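Local coordinates for E3 SUMO-protein ligase SIZ2 (Saccharomyces cerevisiae, PDB 6U75) that acts as a SUMO E3 ligase that promotes attachment of SUMO to target proteins, this fragment holding its PINIT domain and its zinc-binding SP-RING domain, at residues K9-I14 / H41-S46; A162-T167 / V258-D263; T181-Q186 / D245-N250; Q249-D254 / G264-I269. All coordinates share one frame; numbering follows the deposited sequence.

Contact 1 of 4, residues K9-I14 / H41-S46; sequences KPIVQI and HDLLKS
L43 is the one residue of 41-46 that meets 9-14, and it does so through a single methyl group set against I11 and V12. Two residues earlier, H41 lends its carbonyl oxygen to the backbone N of K45, keeping this part of the chain helical, while D42 turns to K38 in a salt bridge, as a charged residue at the surface may. L43 then reaches toward the strand with CG anti to its backbone N (chi1 -178°). Its CD2 lies 4.0 Å from I11 CG2 and equally 4.0 Å from V12 CG1, the leucine running at a slant to both branched side chains. V12 sends CG1 there by placing it between its own backbone N and carbonyl carbon (chi1 52°). The contact is small and purely apolar, with no hydrogen bond across it. L44 packs instead on Y50 and I136, and Y50 also touches L43 and I11, so a tyrosine of strand 50-58 helps join helix and strand. S46 closes the segment: its OG donates to L43 O at 2.6 Å, in the carbonyl plane and on a lone pair, and its backbone N donates to that same oxygen. I11 and V12 pair with the single residue I136 of strand 130-139, a classic beta bulge in the antiparallel sheet of the PINIT domain, consistent with both side chains pointing to helix 38-46.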
loop_
_atom_site.group_PDB
_atom_site.type_symbol
_atom_site.label_atom_id
_atom_site.label_comp_id
_atom_site.label_asym_id
_atom_site.label_seq_id
_atom_site.Cartn_x
_atom_site.Cartn_y
_atom_site.Cartn_z
ATOM N N LYS A 9 7.586 5.702 -6.150
ATOM C CA LYS A 9 8.907 5.210 -6.518
ATOM C C LYS A 9 9.910 6.356 -6.508
ATOM O O LYS A 9 9.576 7.476 -6.922
ATOM C CB LYS A 9 8.896 4.538 -7.898
ATOM C CG LYS A 9 8.294 3.139 -7.888
ATOM C CD LYS A 9 9.220 2.134 -7.207
ATOM C CE LYS A 9 8.459 0.920 -6.703
ATOM N NZ LYS A 9 7.745 0.203 -7.794
ATOM N N PRO A 10 11.139 6.108 -6.059
ATOM C CA PRO A 10 12.086 7.210 -5.860
ATOM C C PRO A 10 12.644 7.746 -7.169
ATOM O O PRO A 10 12.887 7.000 -8.120
ATOM C CB PRO A 10 13.189 6.572 -5.009
ATOM C CG PRO A 10 13.173 5.141 -5.409
ATOM C CD PRO A 10 11.742 4.801 -5.739
ATOM N N ILE A 11 12.851 9.059 -7.199
ATOM C CA ILE A 11 13.495 9.737 -8.309
ATOM C C ILE A 11 14.853 10.292 -7.902
ATOM O O ILE A 11 15.823 10.186 -8.655
ATOM C CB ILE A 11 12.584 10.862 -8.848
ATOM C CG1 ILE A 11 11.234 10.297 -9.299
ATOM C CG2 ILE A 11 13.268 11.613 -9.982
ATOM C CD1 ILE A 11 11.328 9.275 -10.415
ATOM N N VAL A 12 14.938 10.876 -6.710
ATOM C CA VAL A 12 16.193 11.401 -6.188
ATOM C C VAL A 12 16.029 11.609 -4.691
ATOM O O VAL A 12 14.970 12.030 -4.219
ATOM C CB VAL A 12 16.596 12.713 -6.903
ATOM C CG1 VAL A 12 15.448 13.711 -6.872
ATOM C CG2 VAL A 12 17.841 13.304 -6.262
ATOM N N GLN A 13 17.086 11.299 -3.947
ATOM C CA GLN A 13 17.120 11.585 -2.523
ATOM C C GLN A 13 17.511 13.038 -2.300
ATOM O O GLN A 13 18.385 13.571 -2.989
ATOM C CB GLN A 13 18.110 10.661 -1.817
ATOM C CG GLN A 13 18.137 10.820 -0.307
ATOM C CD GLN A 13 19.065 9.828 0.363
ATOM O OE1 GLN A 13 19.637 8.955 -0.289
ATOM N NE2 GLN A 13 19.221 9.959 1.675
ATOM N N ILE A 14 16.860 13.678 -1.339
ATOM C CA ILE A 14 17.180 15.068 -1.012
ATOM C C ILE A 14 18.400 15.085 -0.093
ATOM O O ILE A 14 18.382 14.420 0.955
ATOM C CB ILE A 14 15.988 15.757 -0.354
ATOM C CG1 ILE A 14 14.850 15.942 -1.363
ATOM C CG2 ILE A 14 16.404 17.100 0.229
ATOM C CD1 ILE A 14 15.148 16.935 -2.475
ATOM N N HIS A 41 13.198 21.931 -7.323
ATOM C CA HIS A 41 11.906 22.581 -7.528
ATOM C C HIS A 41 11.473 22.481 -8.986
ATOM O O HIS A 41 10.312 22.173 -9.286
ATOM C CB HIS A 41 11.981 24.044 -7.090
ATOM C CG HIS A 41 11.643 24.261 -5.648
ATOM N ND1 HIS A 41 10.383 24.632 -5.228
ATOM C CD2 HIS A 41 12.399 24.160 -4.529
ATOM C CE1 HIS A 41 10.379 24.751 -3.913
ATOM N NE2 HIS A 41 11.589 24.472 -3.465
ATOM N N ASP A 42 12.398 22.748 -9.912
ATOM C CA ASP A 42 12.081 22.615 -11.330
ATOM C C ASP A 42 11.698 21.182 -11.669
ATOM O O ASP A 42 10.823 20.946 -12.508
ATOM C CB ASP A 42 13.270 23.062 -12.181
ATOM C CG ASP A 42 13.589 24.534 -12.014
ATOM O OD1 ASP A 42 12.684 25.303 -11.629
ATOM O OD2 ASP A 42 14.746 24.923 -12.274
ATOM N N LEU A 43 12.350 20.211 -11.031
ATOM C CA LEU A 43 12.006 18.814 -11.271
ATOM C C LEU A 43 10.600 18.502 -10.768
ATOM O O LEU A 43 9.821 17.838 -11.462
ATOM C CB LEU A 43 13.036 17.904 -10.606
ATOM C CG LEU A 43 12.840 16.403 -10.819
ATOM C CD1 LEU A 43 12.952 16.051 -12.295
ATOM C CD2 LEU A 43 13.848 15.619 -9.995
ATOM N N LEU A 44 10.261 18.967 -9.563
ATOM C CA LEU A 44 8.898 18.802 -9.066
ATOM C C LEU A 44 7.889 19.423 -10.021
ATOM O O LEU A 44 6.810 18.865 -10.248
ATOM C CB LEU A 44 8.762 19.427 -7.677
ATOM C CG LEU A 44 9.269 18.600 -6.497
ATOM C CD1 LEU A 44 9.365 19.471 -5.260
ATOM C CD2 LEU A 44 8.350 17.415 -6.247
ATOM N N LYS A 45 8.220 20.586 -10.584
ATOM C CA LYS A 45 7.317 21.241 -11.523
ATOM C C LYS A 45 7.303 20.564 -12.889
ATOM O O LYS A 45 6.365 20.781 -13.664
ATOM C CB LYS A 45 7.705 22.714 -11.667
ATOM C CG LYS A 45 7.307 23.559 -10.464
ATOM C CD LYS A 45 8.309 24.667 -10.178
ATOM C CE LYS A 45 7.897 25.482 -8.958
ATOM N NZ LYS A 45 7.659 24.631 -7.754
ATOM N N SER A 46 8.307 19.741 -13.195
ATOM C CA SER A 46 8.396 19.120 -14.511
ATOM C C SER A 46 7.396 17.989 -14.693
ATOM O O SER A 46 7.121 17.603 -15.834
ATOM C CB SER A 46 9.810 18.586 -14.746
ATOM O OG SER A 46 10.023 17.375 -14.040
#

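Contact 2 of 4, residues A162-T167 / V258-D263; sequences AYIKRT and VEISVD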
loop_
_atom_site.group_PDB
_atom_site.type_symbol
_atom_site.label_atom_id
_atom_site.label_comp_id
_atom_site.label_asym_id
_atom_site.label_seq_id
_atom_site.Cartn_x
_atom_site.Cartn_y
_atom_site.Cartn_z
ATOM N N ALA A 162 -9.956 -27.044 -12.577
ATOM C CA ALA A 162 -9.123 -28.134 -12.081
ATOM C C ALA A 162 -8.999 -28.079 -10.565
ATOM O O ALA A 162 -9.070 -29.113 -9.890
ATOM C CB ALA A 162 -7.743 -28.075 -12.735
ATOM N N TYR A 163 -8.815 -26.879 -10.012
ATOM C CA TYR A 163 -8.723 -26.741 -8.562
ATOM C C TYR A 163 -10.022 -27.166 -7.889
ATOM O O TYR A 163 -10.000 -27.854 -6.862
ATOM C CB TYR A 163 -8.378 -25.299 -8.196
ATOM C CG TYR A 163 -8.347 -25.039 -6.708
ATOM C CD1 TYR A 163 -7.216 -25.324 -5.956
ATOM C CD2 TYR A 163 -9.451 -24.507 -6.053
ATOM C CE1 TYR A 163 -7.183 -25.088 -4.596
ATOM C CE2 TYR A 163 -9.428 -24.268 -4.693
ATOM C CZ TYR A 163 -8.291 -24.560 -3.969
ATOM O OH TYR A 163 -8.264 -24.323 -2.614
ATOM N N ILE A 164 -11.162 -26.757 -8.446
ATOM C CA ILE A 164 -12.450 -27.141 -7.873
ATOM C C ILE A 164 -12.593 -28.658 -7.867
ATOM O O ILE A 164 -12.990 -29.262 -6.862
ATOM C CB ILE A 164 -13.600 -26.470 -8.647
ATOM C CG1 ILE A 164 -13.538 -24.949 -8.487
ATOM C CG2 ILE A 164 -14.947 -27.000 -8.167
ATOM C CD1 ILE A 164 -14.346 -24.190 -9.521
ATOM N N LYS A 165 -12.270 -29.295 -8.996
ATOM C CA LYS A 165 -12.407 -30.745 -9.084
ATOM C C LYS A 165 -11.457 -31.450 -8.124
ATOM O O LYS A 165 -11.805 -32.485 -7.544
ATOM C CB LYS A 165 -12.161 -31.211 -10.520
ATOM C CG LYS A 165 -12.343 -32.710 -10.717
ATOM C CD LYS A 165 -11.952 -33.147 -12.117
ATOM C CE LYS A 165 -12.001 -34.660 -12.251
ATOM N NZ LYS A 165 -11.524 -35.117 -13.585
ATOM N N ARG A 166 -10.249 -30.910 -7.946
ATOM C CA ARG A 166 -9.289 -31.546 -7.052
ATOM C C ARG A 166 -9.663 -31.342 -5.591
ATOM O O ARG A 166 -9.338 -32.184 -4.745
ATOM C CB ARG A 166 -7.883 -31.002 -7.319
ATOM C CG ARG A 166 -6.780 -31.746 -6.577
ATOM C CD ARG A 166 -5.387 -31.253 -6.960
ATOM N NE ARG A 166 -4.986 -30.069 -6.202
ATOM C CZ ARG A 166 -5.087 -28.813 -6.633
ATOM N NH1 ARG A 166 -5.579 -28.543 -7.835
ATOM N NH2 ARG A 166 -4.688 -27.818 -5.850
ATOM N N THR A 167 -10.353 -30.245 -5.276
ATOM C CA THR A 167 -10.665 -29.939 -3.887
ATOM C C THR A 167 -11.941 -30.636 -3.433
ATOM O O THR A 167 -11.943 -31.333 -2.412
ATOM C CB THR A 167 -10.793 -28.426 -3.695
ATOM O OG1 THR A 167 -11.791 -27.912 -4.586
ATOM C CG2 THR A 167 -9.467 -27.737 -3.972
ATOM N N VAL A 258 -23.485 -17.809 -5.591
ATOM C CA VAL A 258 -23.663 -18.797 -6.646
ATOM C C VAL A 258 -23.233 -20.156 -6.109
ATOM O O VAL A 258 -22.316 -20.257 -5.290
ATOM C CB VAL A 258 -22.869 -18.416 -7.918
ATOM C CG1 VAL A 258 -22.830 -19.571 -8.885
ATOM C CG2 VAL A 258 -23.482 -17.191 -8.587
ATOM N N GLU A 259 -23.913 -21.203 -6.567
ATOM C CA GLU A 259 -23.642 -22.572 -6.151
ATOM C C GLU A 259 -22.737 -23.239 -7.177
ATOM O O GLU A 259 -23.006 -23.173 -8.382
ATOM C CB GLU A 259 -24.945 -23.359 -6.006
ATOM C CG GLU A 259 -24.804 -24.665 -5.248
ATOM C CD GLU A 259 -26.048 -25.527 -5.336
ATOM O OE1 GLU A 259 -25.918 -26.732 -5.640
ATOM O OE2 GLU A 259 -27.157 -24.998 -5.107
ATOM N N ILE A 260 -21.676 -23.886 -6.696
ATOM C CA ILE A 260 -20.669 -24.524 -7.531
ATOM C C ILE A 260 -20.603 -25.995 -7.149
ATOM O O ILE A 260 -20.570 -26.330 -5.958
ATOM C CB ILE A 260 -19.289 -23.861 -7.357
ATOM C CG1 ILE A 260 -19.315 -22.412 -7.849
ATOM C CG2 ILE A 260 -18.215 -24.664 -8.081
ATOM C CD1 ILE A 260 -19.125 -22.265 -9.337
ATOM N N SER A 261 -20.579 -26.865 -8.152
ATOM C CA SER A 261 -20.474 -28.302 -7.965
ATOM C C SER A 261 -19.117 -28.787 -8.473
ATOM O O SER A 261 -18.293 -28.008 -8.964
ATOM C CB SER A 261 -21.623 -29.019 -8.679
ATOM O OG SER A 261 -21.674 -28.664 -10.051
ATOM N N VAL A 262 -18.887 -30.096 -8.349
ATOM C CA VAL A 262 -17.634 -30.681 -8.811
ATOM C C VAL A 262 -17.493 -30.566 -10.321
ATOM O O VAL A 262 -16.377 -30.656 -10.846
ATOM C CB VAL A 262 -17.529 -32.156 -8.368
ATOM C CG1 VAL A 262 -16.149 -32.714 -8.689
ATOM C CG2 VAL A 262 -17.833 -32.295 -6.882
ATOM N N ASP A 263 -18.598 -30.363 -11.038
ATOM C CA ASP A 263 -18.555 -30.269 -12.491
ATOM C C ASP A 263 -17.939 -28.967 -12.982
ATOM O O ASP A 263 -17.598 -28.874 -14.166
ATOM C CB ASP A 263 -19.967 -30.400 -13.067
ATOM C CG ASP A 263 -20.721 -31.587 -12.501
ATOM O OD1 ASP A 263 -21.116 -31.533 -11.317
ATOM O OD2 ASP A 263 -20.920 -32.574 -13.241
#
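I164 and I260 cross at about a right angle, one from the helix and one from the strand, and each offers its CG2 methyl to the other. The two CG2 atoms of I164 and I260 are 4.0 Å apart, and I164 CD1 comes within 4.2 Å of the same I260 methyl, so one branch of I260 is met by both branches of I164. In both residues CG2 stands anti to the backbone N (chi1 -65° for each), leaving the longer CG1 branch beside that N. I164 CG2 also lies 3.6 Å from S261 O, the backbone carbonyl just after I260. Isoleucine suits both places: they are buried, and a beta-branched side chain can fill two directions at once. Helix 157-168 here packs against the end of the central strand 257-260 of a three-stranded antiparallel sheet, where that strand leads into the turn of a beta hairpin with strand 266-268. F243 of helix 242-249 touches both isoleucines, and I206, next to the zinc ligand H205, packs on I164. Nearer the surface the pairing changes character. V262 touches K165, its CG1 4.2 Å from K165 CA and 4.3 Å from K165 CG. The lysine chain is fully extended, so its aliphatic base rests against valine while its amino group runs away from the turn, as fits an exposed position.

Contact 3 of 4, residues T181-Q186 / D245-N250; sequences TVLSLQ and DNIIQN
L183 swings its CG anti to the backbone N (chi1 170°), whereas L185 sets CG beside its N and anti to the carbonyl carbon (chi1 -58°); L183 meets I247 alone, while L185 meets both I247 and I248. L183 and I247 come tip to tip, with L183 CD2 3.7 Å from I247 CD1. L185 rests its CD2 against two consecutive isoleucines: it crosses I247 at about a right angle, CD2 to I247 CG2 being 3.9 Å, and slides past I248 in the opposite direction, again 3.9 Å from CD2 to I248 CG1. All four are buried, and branched aliphatic residues suit a core with no polar bond across it. At the strand's end S184 makes an ST turn, its OG accepting from the backbone N of Q186 at 3.0 Å. The four form part of the hydrophobic core of the predicted SP-RING zinc finger, with the L183 side chain about 12 Å from the zinc ion. Strand 181-184 is an edge of its sheet, bonded by L183 to V258 and by T181 to I260 of strand 257-260. R193 also touches L185 and I248, and P197 of strand 197-199 packs on I248 of helix 242-249.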
loop_
_atom_site.group_PDB
_atom_site.type_symbol
_atom_site.label_atom_id
_atom_site.label_comp_id
_atom_site.label_asym_id
_atom_site.label_seq_id
_atom_site.Cartn_x
_atom_site.Cartn_y
_atom_site.Cartn_z
ATOM N N THR A 181 -20.383 -25.914 -3.078
ATOM C CA THR A 181 -19.721 -24.812 -2.395
ATOM C C THR A 181 -20.300 -23.494 -2.891
ATOM O O THR A 181 -20.816 -23.404 -4.007
ATOM C CB THR A 181 -18.199 -24.850 -2.616
ATOM O OG1 THR A 181 -17.588 -23.727 -1.969
ATOM C CG2 THR A 181 -17.858 -24.826 -4.100
ATOM N N VAL A 182 -20.230 -22.467 -2.049
ATOM C CA VAL A 182 -20.843 -21.176 -2.343
ATOM C C VAL A 182 -19.749 -20.187 -2.725
ATOM O O VAL A 182 -18.835 -19.916 -1.935
ATOM C CB VAL A 182 -21.675 -20.660 -1.158
ATOM C CG1 VAL A 182 -22.978 -21.441 -1.053
ATOM C CG2 VAL A 182 -20.893 -20.750 0.146
ATOM N N LEU A 183 -19.844 -19.654 -3.940
ATOM C CA LEU A 183 -18.954 -18.612 -4.432
ATOM C C LEU A 183 -19.685 -17.277 -4.359
ATOM O O LEU A 183 -20.749 -17.115 -4.968
ATOM C CB LEU A 183 -18.516 -18.908 -5.866
ATOM C CG LEU A 183 -17.772 -17.794 -6.609
ATOM C CD1 LEU A 183 -16.415 -17.535 -5.978
ATOM C CD2 LEU A 183 -17.626 -18.142 -8.081
ATOM N N SER A 184 -19.122 -16.330 -3.617
ATOM C CA SER A 184 -19.703 -15.001 -3.506
ATOM C C SER A 184 -19.213 -14.117 -4.644
ATOM O O SER A 184 -18.025 -14.115 -4.979
ATOM C CB SER A 184 -19.344 -14.364 -2.162
ATOM O OG SER A 184 -19.743 -13.004 -2.125
ATOM N N LEU A 185 -20.139 -13.376 -5.244
ATOM C CA LEU A 185 -19.800 -12.364 -6.234
ATOM C C LEU A 185 -19.559 -10.999 -5.605
ATOM O O LEU A 185 -19.346 -10.025 -6.334
ATOM C CB LEU A 185 -20.909 -12.254 -7.285
ATOM C CG LEU A 185 -21.250 -13.534 -8.050
ATOM C CD1 LEU A 185 -22.237 -13.235 -9.169
ATOM C CD2 LEU A 185 -19.994 -14.194 -8.600
ATOM N N GLN A 186 -19.586 -10.909 -4.278
ATOM C CA GLN A 186 -19.409 -9.655 -3.565
ATOM C C GLN A 186 -17.972 -9.518 -3.083
ATOM O O GLN A 186 -17.280 -10.509 -2.834
ATOM C CB GLN A 186 -20.364 -9.572 -2.371
ATOM C CG GLN A 186 -21.816 -9.836 -2.722
ATOM C CD GLN A 186 -22.338 -8.893 -3.787
ATOM O OE1 GLN A 186 -22.355 -9.223 -4.972
ATOM N NE2 GLN A 186 -22.768 -7.708 -3.368
ATOM N N ASP A 245 -14.762 -13.742 -13.174
ATOM C CA ASP A 245 -15.065 -12.645 -14.085
ATOM C C ASP A 245 -16.138 -13.046 -15.090
ATOM O O ASP A 245 -17.080 -12.285 -15.343
ATOM C CB ASP A 245 -13.793 -12.198 -14.805
ATOM C CG ASP A 245 -14.039 -11.055 -15.767
ATOM O OD1 ASP A 245 -14.317 -9.931 -15.296
ATOM O OD2 ASP A 245 -13.955 -11.280 -16.992
ATOM N N ASN A 246 -16.015 -14.242 -15.670
ATOM C CA ASN A 246 -17.019 -14.704 -16.620
ATOM C C ASN A 246 -18.351 -14.963 -15.928
ATOM O O ASN A 246 -19.414 -14.699 -16.501
ATOM C CB ASN A 246 -16.531 -15.966 -17.330
ATOM C CG ASN A 246 -15.289 -15.721 -18.162
ATOM O OD1 ASN A 246 -14.941 -14.577 -18.457
ATOM N ND2 ASN A 246 -14.614 -16.797 -18.551
ATOM N N ILE A 247 -18.317 -15.480 -14.698
ATOM C CA ILE A 247 -19.565 -15.683 -13.965
ATOM C C ILE A 247 -20.272 -14.351 -13.749
ATOM O O ILE A 247 -21.498 -14.254 -13.877
ATOM C CB ILE A 247 -19.300 -16.409 -12.633
ATOM C CG1 ILE A 247 -18.854 -17.847 -12.905
ATOM C CG2 ILE A 247 -20.553 -16.383 -11.754
ATOM C CD1 ILE A 247 -18.585 -18.662 -11.658
ATOM N N ILE A 248 -19.512 -13.304 -13.423
ATOM C CA ILE A 248 -20.117 -11.997 -13.181
ATOM C C ILE A 248 -20.655 -11.408 -14.478
ATOM O O ILE A 248 -21.772 -10.876 -14.518
ATOM C CB ILE A 248 -19.104 -11.052 -12.512
ATOM C CG1 ILE A 248 -18.750 -11.552 -11.111
ATOM C CG2 ILE A 248 -19.665 -9.636 -12.449
ATOM C CD1 ILE A 248 -17.571 -10.835 -10.485
ATOM N N GLN A 249 -19.875 -11.484 -15.559
ATOM C CA GLN A 249 -20.312 -10.908 -16.826
ATOM C C GLN A 249 -21.555 -11.595 -17.374
ATOM O O GLN A 249 -22.214 -11.041 -18.261
ATOM C CB GLN A 249 -19.185 -10.982 -17.857
ATOM C CG GLN A 249 -17.990 -10.094 -17.539
ATOM C CD GLN A 249 -18.345 -8.620 -17.523
ATOM O OE1 GLN A 249 -18.973 -8.131 -16.585
ATOM N NE2 GLN A 249 -17.945 -7.904 -18.569
ATOM N N ASN A 250 -21.890 -12.781 -16.873
ATOM C CA ASN A 250 -23.049 -13.541 -17.322
ATOM C C ASN A 250 -24.035 -13.747 -16.177
ATOM O O ASN A 250 -24.609 -14.825 -16.007
ATOM C CB ASN A 250 -22.617 -14.879 -17.915
ATOM C CG ASN A 250 -21.561 -14.722 -18.995
ATOM O OD1 ASN A 250 -20.459 -15.262 -18.887
ATOM N ND2 ASN A 250 -21.891 -13.972 -20.041
#

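Contact 4 of 4, residues Q249-D254 / G264-I269; sequences QNCNED and GSWKPI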
loop_
_atom_site.group_PDB
_atom_site.type_symbol
_atom_site.label_atom_id
_atom_site.label_comp_id
_atom_site.label_asym_id
_atom_site.label_seq_id
_atom_site.Cartn_x
_atom_site.Cartn_y
_atom_site.Cartn_z
ATOM N N GLN A 249 -19.875 -11.484 -15.559
ATOM C CA GLN A 249 -20.312 -10.908 -16.826
ATOM C C GLN A 249 -21.555 -11.595 -17.374
ATOM O O GLN A 249 -22.214 -11.041 -18.261
ATOM C CB GLN A 249 -19.185 -10.982 -17.857
ATOM C CG GLN A 249 -17.990 -10.094 -17.539
ATOM C CD GLN A 249 -18.345 -8.620 -17.523
ATOM O OE1 GLN A 249 -18.973 -8.131 -16.585
ATOM N NE2 GLN A 249 -17.945 -7.904 -18.569
ATOM N N ASN A 250 -21.890 -12.781 -16.873
ATOM C CA ASN A 250 -23.049 -13.541 -17.322
ATOM C C ASN A 250 -24.035 -13.747 -16.177
ATOM O O ASN A 250 -24.609 -14.825 -16.007
ATOM C CB ASN A 250 -22.617 -14.879 -17.915
ATOM C CG ASN A 250 -21.561 -14.722 -18.995
ATOM O OD1 ASN A 250 -20.459 -15.262 -18.887
ATOM N ND2 ASN A 250 -21.891 -13.972 -20.041
ATOM N N CYS A 251 -24.236 -12.702 -15.374
ATOM C CA CYS A 251 -25.180 -12.729 -14.267
ATOM C C CYS A 251 -25.839 -11.366 -14.136
ATOM O O CYS A 251 -25.275 -10.344 -14.539
ATOM C CB CYS A 251 -24.499 -13.098 -12.940
ATOM S SG CYS A 251 -24.537 -14.859 -12.541
ATOM N N ASN A 252 -27.041 -11.361 -13.569
ATOM C CA ASN A 252 -27.763 -10.128 -13.306
ATOM C C ASN A 252 -27.345 -9.553 -11.959
ATOM O O ASN A 252 -27.012 -10.286 -11.024
ATOM C CB ASN A 252 -29.274 -10.370 -13.332
ATOM C CG ASN A 252 -29.778 -10.755 -14.710
ATOM O OD1 ASN A 252 -29.355 -10.191 -15.719
ATOM N ND2 ASN A 252 -30.685 -11.724 -14.758
ATOM N N GLU A 253 -27.372 -8.220 -11.870
ATOM C CA GLU A 253 -26.918 -7.529 -10.666
ATOM C C GLU A 253 -27.535 -8.095 -9.393
ATOM O O GLU A 253 -26.942 -7.965 -8.316
ATOM C CB GLU A 253 -27.247 -6.037 -10.768
ATOM C CG GLU A 253 -26.631 -5.323 -11.966
ATOM C CD GLU A 253 -25.118 -5.237 -11.888
ATOM O OE1 GLU A 253 -24.439 -5.985 -12.622
ATOM O OE2 GLU A 253 -24.609 -4.424 -11.087
ATOM N N ASP A 254 -28.709 -8.723 -9.489
ATOM C CA ASP A 254 -29.398 -9.194 -8.291
ATOM C C ASP A 254 -28.602 -10.263 -7.552
ATOM O O ASP A 254 -28.688 -10.357 -6.322
ATOM C CB ASP A 254 -30.777 -9.739 -8.669
ATOM C CG ASP A 254 -31.518 -10.324 -7.481
ATOM O OD1 ASP A 254 -31.977 -9.545 -6.621
ATOM O OD2 ASP A 254 -31.640 -11.566 -7.408
ATOM N N GLY A 264 -17.784 -27.970 -12.113
ATOM C CA GLY A 264 -17.393 -26.645 -12.531
ATOM C C GLY A 264 -18.545 -25.767 -12.969
ATOM O O GLY A 264 -18.365 -24.548 -13.086
ATOM N N SER A 265 -19.717 -26.347 -13.219
ATOM C CA SER A 265 -20.899 -25.567 -13.540
ATOM C C SER A 265 -21.334 -24.754 -12.323
ATOM O O SER A 265 -20.907 -24.996 -11.190
ATOM C CB SER A 265 -22.032 -26.482 -14.003
ATOM O OG SER A 265 -22.350 -27.439 -13.009
ATOM N N TRP A 266 -22.204 -23.775 -12.565
ATOM C CA TRP A 266 -22.606 -22.840 -11.526
ATOM C C TRP A 266 -24.071 -22.465 -11.689
ATOM O O TRP A 266 -24.560 -22.301 -12.811
ATOM C CB TRP A 266 -21.727 -21.584 -11.554
ATOM C CG TRP A 266 -21.639 -20.925 -12.890
ATOM C CD1 TRP A 266 -20.748 -21.206 -13.884
ATOM C CD2 TRP A 266 -22.464 -19.862 -13.377
ATOM N NE1 TRP A 266 -20.969 -20.386 -14.963
ATOM C CE2 TRP A 266 -22.018 -19.552 -14.677
ATOM C CE3 TRP A 266 -23.537 -19.145 -12.842
ATOM C CZ2 TRP A 266 -22.609 -18.556 -15.450
ATOM C CZ3 TRP A 266 -24.122 -18.159 -13.611
ATOM C CH2 TRP A 266 -23.657 -17.871 -14.900
ATOM N N LYS A 267 -24.761 -22.326 -10.556
ATOM C CA LYS A 267 -26.188 -22.029 -10.529
ATOM C C LYS A 267 -26.435 -20.797 -9.664
ATOM O O LYS A 267 -25.950 -20.741 -8.522
ATOM C CB LYS A 267 -26.988 -23.217 -9.976
ATOM C CG LYS A 267 -26.786 -24.519 -10.726
ATOM C CD LYS A 267 -27.408 -25.684 -9.970
ATOM C CE LYS A 267 -27.385 -26.959 -10.794
ATOM N NZ LYS A 267 -26.083 -27.153 -11.486
ATOM N N PRO A 268 -27.177 -19.802 -10.146
ATOM C CA PRO A 268 -27.545 -18.686 -9.266
ATOM C C PRO A 268 -28.357 -19.173 -8.074
ATOM O O PRO A 268 -29.275 -19.983 -8.214
ATOM C CB PRO A 268 -28.372 -17.770 -10.176
ATOM C CG PRO A 268 -27.944 -18.114 -11.557
ATOM C CD PRO A 268 -27.620 -19.577 -11.533
ATOM N N ILE A 269 -28.005 -18.674 -6.892
ATOM C CA ILE A 269 -28.732 -19.011 -5.674
ATOM C C ILE A 269 -29.738 -17.905 -5.370
ATOM O O ILE A 269 -29.470 -17.014 -4.566
ATOM C CB ILE A 269 -27.778 -19.231 -4.483
ATOM C CG1 ILE A 269 -26.774 -20.341 -4.807
ATOM C CG2 ILE A 269 -28.567 -19.577 -3.218
ATOM C CD1 ILE A 269 -25.806 -20.649 -3.679
#
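A cysteine sulfur lies obliquely against the benzene ring of W266, a sulfur-aromatic contact. C251 SG is 4.5 Å from the centroid of that six-membered ring and 59° off its normal, too slanted to count as either over the face or at the edge. Its nearest ring atom is W266 CZ3, at 3.5 Å, with CH2 of the same tryptophan slightly farther. A soft, polarisable sulfur suits such a position, since it can pack on aromatic carbon without needing a hydrogen bond. The neighbouring residue approaches in another way: the backbone oxygen of N250 sits at the edge of the indole, near the ring plane and 3.4 Å from W266 CH2, where the slightly positive ring hydrogens would probably favour a carbonyl. N250 CB adds a looser apolar touch, 4.4 Å from W266 CH2. N250 is the first residue to leave helical angles after helix 242-249, and it begins the loop that leads to strand 257-260. W266 belongs to strand 266-268, an edge strand of the three-stranded antiparallel sheet, which pairs with strand 257-260 through the backbones of K267 and E259. W266 CG stands between the backbone N and the carbonyl carbon (chi1 52°), carrying the indole out to the loop. The large aromatic also packs on V258 and I260, and so spans from the sheet to the loop. The carbonyl oxygen of C251 receives a weak hydrogen bond from R193 NH2.

Overall arrangement
Contact 1 stands apart in the PINIT domain, its centre about 44 Å from that of contact 3 and about 51 Å from that of contact 2, on the opposite side of the chain's centre. The other three meet on one sheet. Strand 257-260 of contact 2 is its middle member: I260 N to T181 O (2.9 Å) ties it to contact 3, and E259 N to K267 O (2.9 Å) to contact 4. Contacts 3 and 4 share Q249 and N250, with centres about 6 Å apart, and I247 packs on W266 between them. The zinc ion is held by C203, H205, C226 and C229; the side chain of H205 is about 8 Å from that of L183 and about 10 Å from that of I164.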